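Local atomic coordinates of putative uncharacterized protein (Ustilago maydis, PDB entry 4GNX), a protein that is probably the small, single OB-fold subunit of replication protein A, the heterotrimer that binds single-stranded DNA. Residues 2-10 with 18-26; 27-35 with 46-56. All coordinates share one frame; numbering follows the deposited sequence.

Contact 1: residues 2-10 with 18-26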
loop_
_atom_site.group_PDB
_atom_site.type_symbol
_atom_site.label_atom_id
_atom_site.label_comp_id
_atom_site.label_asym_id
_atom_site.label_seq_id
_atom_site.Cartn_x
_atom_site.Cartn_y
_atom_site.Cartn_z
ATOM N N GLU A 2 22.213 -12.458 21.493
ATOM C CA GLU A 2 20.832 -12.600 21.081
ATOM C C GLU A 2 20.765 -13.223 19.708
ATOM O O GLU A 2 20.992 -12.555 18.701
ATOM C CB GLU A 2 20.063 -11.272 21.128
ATOM C CG GLU A 2 18.631 -11.463 21.592
ATOM C CD GLU A 2 18.556 -12.060 22.989
ATOM O OE1 GLU A 2 19.362 -12.985 23.298
ATOM O OE2 GLU A 2 17.688 -11.601 23.778
ATOM N N LYS A 3 20.481 -14.522 19.711
ATOM C CA LYS A 3 20.168 -15.275 18.517
ATOM C C LYS A 3 18.802 -14.858 18.028
ATOM O O LYS A 3 17.865 -14.756 18.819
ATOM C CB LYS A 3 20.128 -16.772 18.823
ATOM C CG LYS A 3 21.305 -17.564 18.287
ATOM C CD LYS A 3 20.864 -18.926 17.763
ATOM C CE LYS A 3 20.223 -19.772 18.852
ATOM N NZ LYS A 3 19.542 -20.980 18.312
ATOM N N PRO A 4 18.679 -14.619 16.723
ATOM C CA PRO A 4 17.370 -14.402 16.147
ATOM C C PRO A 4 16.428 -15.516 16.554
ATOM O O PRO A 4 16.860 -16.653 16.714
ATOM C CB PRO A 4 17.650 -14.447 14.646
ATOM C CG PRO A 4 19.019 -13.856 14.536
ATOM C CD PRO A 4 19.760 -14.340 15.758
ATOM N N THR A 5 15.158 -15.165 16.744
ATOM C CA THR A 5 14.113 -16.124 17.032
ATOM C C THR A 5 13.095 -16.172 15.886
ATOM O O THR A 5 12.138 -15.412 15.891
ATOM C CB THR A 5 13.451 -15.788 18.379
ATOM O OG1 THR A 5 14.360 -16.132 19.421
ATOM C CG2 THR A 5 12.189 -16.597 18.599
ATOM N N PRO A 6 13.297 -17.072 14.898
ATOM C CA PRO A 6 12.385 -17.198 13.755
ATOM C C PRO A 6 10.895 -17.160 14.109
ATOM O O PRO A 6 10.472 -17.775 15.100
ATOM C CB PRO A 6 12.747 -18.580 13.155
ATOM C CG PRO A 6 13.658 -19.221 14.136
ATOM C CD PRO A 6 14.353 -18.096 14.838
ATOM N N LEU A 7 10.117 -16.456 13.286
ATOM C CA LEU A 7 8.647 -16.490 13.344
ATOM C C LEU A 7 8.236 -17.628 12.482
ATOM O O LEU A 7 8.459 -17.591 11.272
ATOM C CB LEU A 7 8.052 -15.216 12.751
ATOM C CG LEU A 7 6.606 -14.887 13.075
ATOM C CD1 LEU A 7 6.397 -14.678 14.574
ATOM C CD2 LEU A 7 6.180 -13.664 12.283
ATOM N N ILE A 8 7.641 -18.652 13.070
ATOM C CA ILE A 8 7.382 -19.844 12.283
ATOM C C ILE A 8 5.926 -20.306 12.357
ATOM O O ILE A 8 5.151 -19.827 13.187
ATOM C CB ILE A 8 8.397 -20.981 12.619
ATOM C CG1 ILE A 8 8.073 -21.625 13.960
ATOM C CG2 ILE A 8 9.834 -20.461 12.576
ATOM C CD1 ILE A 8 8.368 -23.100 13.983
ATOM N N ASN A 9 5.557 -21.191 11.438
ATOM C CA ASN A 9 4.299 -21.881 11.510
ATOM C C ASN A 9 4.580 -23.343 11.861
ATOM O O ASN A 9 5.737 -23.708 12.098
ATOM C CB ASN A 9 3.500 -21.701 10.211
ATOM C CG ASN A 9 4.249 -22.161 8.954
ATOM O OD1 ASN A 9 4.117 -21.538 7.903
ATOM N ND2 ASN A 9 4.985 -23.274 9.039
ATOM N N SER A 10 3.540 -24.173 11.908
ATOM C CA SER A 10 3.683 -25.527 12.423
ATOM C C SER A 10 4.560 -26.422 11.523
ATOM O O SER A 10 5.190 -27.381 11.991
ATOM C CB SER A 10 2.307 -26.156 12.650
ATOM O OG SER A 10 1.507 -26.152 11.474
ATOM N N GLY A 18 15.236 -28.347 19.080
ATOM C CA GLY A 18 16.162 -27.847 20.088
ATOM C C GLY A 18 16.412 -26.346 20.064
ATOM O O GLY A 18 17.274 -25.844 20.777
ATOM N N GLN A 19 15.665 -25.619 19.253
ATOM C CA GLN A 19 15.890 -24.189 19.120
ATOM C C GLN A 19 14.686 -23.391 19.574
ATOM O O GLN A 19 13.558 -23.892 19.613
ATOM C CB GLN A 19 16.209 -23.819 17.682
ATOM C CG GLN A 19 17.334 -24.603 17.055
ATOM C CD GLN A 19 18.635 -23.875 17.187
ATOM O OE1 GLN A 19 19.345 -24.009 18.199
ATOM N NE2 GLN A 19 18.974 -23.098 16.161
ATOM N N THR A 20 14.943 -22.141 19.917
ATOM C CA THR A 20 13.915 -21.278 20.433
ATOM C C THR A 20 13.226 -20.618 19.280
ATOM O O THR A 20 13.872 -19.939 18.492
ATOM C CB THR A 20 14.522 -20.207 21.326
ATOM O OG1 THR A 20 15.030 -20.843 22.502
ATOM C CG2 THR A 20 13.472 -19.209 21.722
ATOM N N VAL A 21 11.925 -20.826 19.166
ATOM C CA VAL A 21 11.184 -20.165 18.115
ATOM C C VAL A 21 10.110 -19.220 18.655
ATOM O O VAL A 21 9.917 -19.074 19.879
ATOM C CB VAL A 21 10.527 -21.178 17.173
ATOM C CG1 VAL A 21 11.574 -22.073 16.519
ATOM C CG2 VAL A 21 9.474 -21.977 17.920
ATOM N N ARG A 22 9.402 -18.591 17.727
ATOM C CA ARG A 22 8.299 -17.725 18.065
ATOM C C ARG A 22 7.149 -18.130 17.176
ATOM O O ARG A 22 7.337 -18.320 15.983
ATOM C CB ARG A 22 8.702 -16.295 17.794
ATOM C CG ARG A 22 7.701 -15.271 18.272
ATOM C CD ARG A 22 8.400 -13.935 18.529
ATOM N NE ARG A 22 9.126 -13.961 19.798
ATOM C CZ ARG A 22 10.001 -13.041 20.176
ATOM N NH1 ARG A 22 10.256 -12.020 19.382
ATOM N NH2 ARG A 22 10.628 -13.145 21.345
ATOM N N ILE A 23 5.961 -18.289 17.746
ATOM C CA ILE A 23 4.808 -18.771 16.968
ATOM C C ILE A 23 3.493 -18.149 17.454
ATOM O O ILE A 23 3.293 -17.971 18.670
ATOM C CB ILE A 23 4.752 -20.320 16.910
ATOM C CG1 ILE A 23 3.488 -20.794 16.223
ATOM C CG2 ILE A 23 4.732 -20.930 18.289
ATOM C CD1 ILE A 23 3.642 -22.113 15.493
ATOM N N VAL A 24 2.620 -17.815 16.498
ATOM C CA VAL A 24 1.339 -17.174 16.782
ATOM C C VAL A 24 0.179 -18.081 16.412
ATOM O O VAL A 24 0.184 -18.726 15.370
ATOM C CB VAL A 24 1.158 -15.858 15.991
ATOM C CG1 VAL A 24 -0.142 -15.172 16.393
ATOM C CG2 VAL A 24 2.317 -14.901 16.235
ATOM N N GLY A 25 -0.840 -18.112 17.246
ATOM C CA GLY A 25 -1.985 -18.931 16.928
ATOM C C GLY A 25 -3.200 -18.614 17.744
ATOM O O GLY A 25 -3.108 -17.920 18.756
ATOM N N LYS A 26 -4.331 -19.116 17.266
ATOM C CA LYS A 26 -5.626 -18.991 17.919
ATOM C C LYS A 26 -5.756 -20.129 18.921
ATOM O O LYS A 26 -5.480 -21.283 18.604
ATOM C CB LYS A 26 -6.744 -19.100 16.879
ATOM C CG LYS A 26 -8.023 -18.330 17.177
ATOM C CD LYS A 26 -8.994 -19.112 18.033
ATOM C CE LYS A 26 -10.397 -18.555 17.902
ATOM N NZ LYS A 26 -11.329 -19.234 18.859
#

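Contact 2: residues 27-35 with 46-56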
loop_
_atom_site.group_PDB
_atom_site.type_symbol
_atom_site.label_atom_id
_atom_site.label_comp_id
_atom_site.label_asym_id
_atom_site.label_seq_id
_atom_site.Cartn_x
_atom_site.Cartn_y
_atom_site.Cartn_z
ATOM N N VAL A 27 -6.158 -19.794 20.140
ATOM C CA VAL A 27 -6.306 -20.779 21.207
ATOM C C VAL A 27 -7.523 -21.646 20.941
ATOM O O VAL A 27 -8.646 -21.149 20.826
ATOM C CB VAL A 27 -6.421 -20.116 22.595
ATOM C CG1 VAL A 27 -6.638 -21.164 23.673
ATOM C CG2 VAL A 27 -5.166 -19.313 22.896
ATOM N N HIS A 28 -7.283 -22.948 20.834
ATOM C CA HIS A 28 -8.337 -23.926 20.573
ATOM C C HIS A 28 -8.856 -24.464 21.876
ATOM O O HIS A 28 -10.039 -24.361 22.180
ATOM C CB HIS A 28 -7.789 -25.054 19.700
ATOM C CG HIS A 28 -8.773 -25.567 18.678
ATOM N ND1 HIS A 28 -9.721 -26.485 18.977
ATOM C CD2 HIS A 28 -8.929 -25.259 17.323
ATOM C CE1 HIS A 28 -10.452 -26.746 17.877
ATOM N NE2 HIS A 28 -9.967 -25.994 16.864
ATOM N N LYS A 29 -7.953 -25.024 22.667
ATOM C CA LYS A 29 -8.298 -25.619 23.943
ATOM C C LYS A 29 -7.150 -25.391 24.934
ATOM O O LYS A 29 -6.005 -25.174 24.530
ATOM C CB LYS A 29 -8.588 -27.114 23.759
ATOM C CG LYS A 29 -9.191 -27.778 24.977
ATOM C CD LYS A 29 -9.880 -29.088 24.631
ATOM C CE LYS A 29 -8.897 -30.233 24.430
ATOM N NZ LYS A 29 -9.552 -31.400 23.775
ATOM N N VAL A 30 -7.465 -25.392 26.226
ATOM C CA VAL A 30 -6.438 -25.396 27.254
ATOM C C VAL A 30 -6.726 -26.537 28.225
ATOM O O VAL A 30 -7.777 -26.570 28.864
ATOM C CB VAL A 30 -6.338 -24.054 28.006
ATOM C CG1 VAL A 30 -5.233 -24.107 29.050
ATOM C CG2 VAL A 30 -6.075 -22.911 27.047
ATOM N N THR A 31 -5.791 -27.481 28.309
ATOM C CA THR A 31 -5.961 -28.679 29.123
ATOM C C THR A 31 -4.813 -28.737 30.112
ATOM O O THR A 31 -3.706 -29.185 29.777
ATOM C CB THR A 31 -6.025 -29.944 28.245
ATOM O OG1 THR A 31 -7.172 -29.864 27.389
ATOM C CG2 THR A 31 -6.128 -31.186 29.089
ATOM N N GLY A 32 -5.089 -28.260 31.324
ATOM C CA GLY A 32 -4.078 -28.112 32.363
ATOM C C GLY A 32 -3.008 -27.123 31.944
ATOM O O GLY A 32 -3.294 -25.965 31.655
ATOM N N ASN A 33 -1.768 -27.587 31.904
ATOM C CA ASN A 33 -0.654 -26.773 31.444
ATOM C C ASN A 33 -0.315 -27.030 29.984
ATOM O O ASN A 33 0.740 -26.665 29.523
ATOM C CB ASN A 33 0.567 -27.006 32.332
ATOM C CG ASN A 33 0.365 -26.493 33.750
ATOM O OD1 ASN A 33 -0.768 -26.238 34.177
ATOM N ND2 ASN A 33 1.470 -26.339 34.492
ATOM N N THR A 34 -1.220 -27.651 29.252
ATOM C CA THR A 34 -1.016 -27.825 27.836
ATOM C C THR A 34 -1.974 -26.916 27.088
ATOM O O THR A 34 -3.149 -26.810 27.445
ATOM C CB THR A 34 -1.203 -29.295 27.416
ATOM O OG1 THR A 34 -0.353 -30.123 28.223
ATOM C CG2 THR A 34 -0.834 -29.503 25.944
ATOM N N LEU A 35 -1.465 -26.252 26.059
ATOM C CA LEU A 35 -2.281 -25.409 25.213
ATOM C C LEU A 35 -2.317 -26.011 23.829
ATOM O O LEU A 35 -1.279 -26.428 23.303
ATOM C CB LEU A 35 -1.644 -24.027 25.119
ATOM C CG LEU A 35 -2.099 -23.126 23.976
ATOM C CD1 LEU A 35 -3.506 -22.627 24.241
ATOM C CD2 LEU A 35 -1.156 -21.952 23.798
ATOM N N GLU A 46 1.045 -28.428 20.005
ATOM C CA GLU A 46 0.879 -28.683 21.435
ATOM C C GLU A 46 1.927 -27.872 22.191
ATOM O O GLU A 46 3.122 -28.035 21.949
ATOM C CB GLU A 46 1.075 -30.167 21.695
ATOM C CG GLU A 46 -0.088 -30.879 22.366
ATOM C CD GLU A 46 0.099 -32.399 22.398
ATOM O OE1 GLU A 46 1.248 -32.867 22.566
ATOM O OE2 GLU A 46 -0.903 -33.138 22.259
ATOM N N ILE A 47 1.498 -26.982 23.085
ATOM C CA ILE A 47 2.450 -26.162 23.854
ATOM C C ILE A 47 2.389 -26.468 25.354
ATOM O O ILE A 47 1.318 -26.484 25.952
ATOM C CB ILE A 47 2.213 -24.650 23.656
ATOM C CG1 ILE A 47 1.807 -24.331 22.209
ATOM C CG2 ILE A 47 3.438 -23.855 24.108
ATOM C CD1 ILE A 47 2.769 -23.429 21.464
ATOM N N ALA A 48 3.547 -26.723 25.949
ATOM C CA ALA A 48 3.644 -26.985 27.374
ATOM C C ALA A 48 3.857 -25.650 28.046
ATOM O O ALA A 48 4.851 -24.959 27.799
ATOM C CB ALA A 48 4.780 -27.948 27.686
ATOM N N MET A 49 2.906 -25.292 28.894
ATOM C CA MET A 49 2.818 -23.969 29.464
ATOM C C MET A 49 3.469 -23.865 30.851
ATOM O O MET A 49 3.430 -24.812 31.647
ATOM C CB MET A 49 1.338 -23.582 29.523
ATOM C CG MET A 49 1.028 -22.115 29.255
ATOM S SD MET A 49 1.682 -21.423 27.718
ATOM C CE MET A 49 1.219 -22.726 26.575
ATOM N N THR A 50 4.075 -22.706 31.110
ATOM C CA THR A 50 4.551 -22.298 32.435
ATOM C C THR A 50 3.404 -22.326 33.461
ATOM O O THR A 50 2.257 -22.026 33.123
ATOM C CB THR A 50 5.195 -20.885 32.352
ATOM O OG1 THR A 50 6.475 -20.993 31.739
ATOM C CG2 THR A 50 5.411 -20.246 33.706
ATOM N N PRO A 51 3.707 -22.710 34.712
ATOM C CA PRO A 51 2.748 -22.664 35.816
ATOM C C PRO A 51 1.881 -21.398 35.868
ATOM O O PRO A 51 0.656 -21.488 35.972
ATOM C CB PRO A 51 3.644 -22.753 37.049
ATOM C CG PRO A 51 4.808 -23.557 36.586
ATOM C CD PRO A 51 4.932 -23.425 35.098
ATOM N N ASP A 52 2.504 -20.230 35.804
ATOM C CA ASP A 52 1.728 -18.995 35.740
ATOM C C ASP A 52 1.452 -18.583 34.295
ATOM O O ASP A 52 2.337 -18.068 33.594
ATOM C CB ASP A 52 2.378 -17.858 36.542
ATOM C CG ASP A 52 3.895 -17.847 36.442
ATOM O OD1 ASP A 52 4.446 -17.727 35.322
ATOM O OD2 ASP A 52 4.532 -17.939 37.511
ATOM N N SER A 53 0.223 -18.848 33.852
ATOM C CA SER A 53 -0.261 -18.411 32.543
ATOM C C SER A 53 -1.788 -18.399 32.545
ATOM O O SER A 53 -2.412 -19.406 32.875
ATOM C CB SER A 53 0.281 -19.314 31.439
ATOM O OG SER A 53 1.700 -19.249 31.392
ATOM N N ASP A 54 -2.380 -17.249 32.214
ATOM C CA ASP A 54 -3.847 -17.113 32.148
ATOM C C ASP A 54 -4.346 -17.117 30.699
ATOM O O ASP A 54 -5.349 -16.468 30.358
ATOM C CB ASP A 54 -4.359 -15.884 32.934
ATOM C CG ASP A 54 -3.852 -14.542 32.375
ATOM O OD1 ASP A 54 -4.034 -13.514 33.074
ATOM O OD2 ASP A 54 -3.283 -14.501 31.255
ATOM N N VAL A 55 -3.616 -17.859 29.864
ATOM C CA VAL A 55 -3.937 -18.080 28.454
ATOM C C VAL A 55 -5.418 -18.414 28.232
ATOM O O VAL A 55 -6.028 -17.946 27.276
ATOM C CB VAL A 55 -3.030 -19.191 27.856
ATOM C CG1 VAL A 55 -3.513 -19.632 26.487
ATOM C CG2 VAL A 55 -1.582 -18.728 27.767
ATOM N N SER A 56 -5.999 -19.199 29.134
ATOM C CA SER A 56 -7.414 -19.573 29.053
ATOM C C SER A 56 -8.342 -18.437 28.569
ATOM O O SER A 56 -9.208 -18.664 27.720
ATOM C CB SER A 56 -7.905 -20.167 30.387
ATOM O OG SER A 56 -7.423 -19.430 31.499
#

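Contact 1: residues 2-10 with 18-26
Leu7 and Arg22 pair in register, CA to CA 4.9 Å, as a parallel bridge that lays the N-terminal segment 2-10 along strand 20-31 of an OB fold. Two backbone bonds grip Arg22 through its own N and O: Arg22 N donates to Pro6 O (3.0 Å), and Ile8 N donates to Arg22 O over 2.9 Å with a nearly straight N-H...O angle of 165°. Leu7 between them adds a CA-H...O contact to the same Arg22 O. Around these bonds the packing is close. Ile8 CG1 meets Val21 CB at 4.1 Å, the two side chains crossing at about a right angle, while Leu7 CD1 touches Arg22 CG and lies 4.4 Å from Val24 CG2; Val99 and Val100 of helix 93-104 touch Leu7. Past Ile8 the contact is made by the end of Ile23, whose CD1 lies 3.6 Å from Ile8 O. The Lys3 end is the solvent side: Lys3 NZ, at the end of a chain bent at chi2 and chi3, makes a weak hydrogen bond to Gln19 OE1. The guanidinium of Arg22 is buried at a subunit interface, where NH1 forms a salt bridge with Glu60 of another protein chain and NE bonds Thr64 OG1 of its own chain. Thr5 packs on this arginine: with OG1 beside the backbone N (chi1 -73°), CG2 stands anti to that N, 3.6 Å from Arg22 CB, and lies over one guanidinium face, 4.1 Å above its plane and offset toward the rim.

Contact 2: residues 27-35 with 46-56
This is an antiparallel beta contact closed over by a connecting segment: in the OB fold, strand 34-39 pairs with strand 44-48, and the chain after Met49 returns to place Val55 against strand 20-31. The register is set by the hydrogen-bonded pair Leu35-Ile47, where Leu35 N to Ile47 O and Ile47 N to Leu35 O both measure 2.8 Å and both donors lie in the carbonyl plane. Thr34 and Ala48 form the neighbouring non-hydrogen-bonded pair, and Met49 N to Asn33 O continues the bonding at the type II' turn from Thr31 to Thr34. Side chains divide between two faces. On that of Leu35 and Ile47 the two lie side by side, CD2 to CG1 4.1 Å. With CG anti to its backbone N (chi1 162°), Leu35 sends its branches to different partners: CD2 to Ile47 and the Met49 methyl, CD1 to Val55 CG1 at 3.7 Å, meeting that valine at about a right angle. Val55 CG1 also touches Val27 CG2 (4.0 Å) and Val30 CG2, so the 3-10 turn at Val55 packs on strand 20-31 as well as on Leu35 of strand 34-39. On the Thr34 face, the aliphatic CG of Glu46 approaches Thr34 CG2 at 3.9 Å. Hydrogen bonding across the contact is thus made by main-chain groups, whereas the side chains named here meet through carbon; this implies that backbone bonds fix the register and apolar packing holds the returning segment against it.

Strand 20-31 is common to both contacts: its first part pairs with the N-terminal segment in contact 1, and its last part enters contact 2. Their centres lie about 17 Å apart, and they run in series, contact 1 closing at Lys26 just before contact 2 opens at Val27. Apart from that junction the two do not touch. Both belong to one mixed sheet, in which strand 20-31 neighbours both strand 7-8 and strand 34-39. One long strand therefore ties the end of the OB fold that meets helix 93-104 and another protein chain to a hairpin end where no other protein chain in the assembly touches the segments of contact 2.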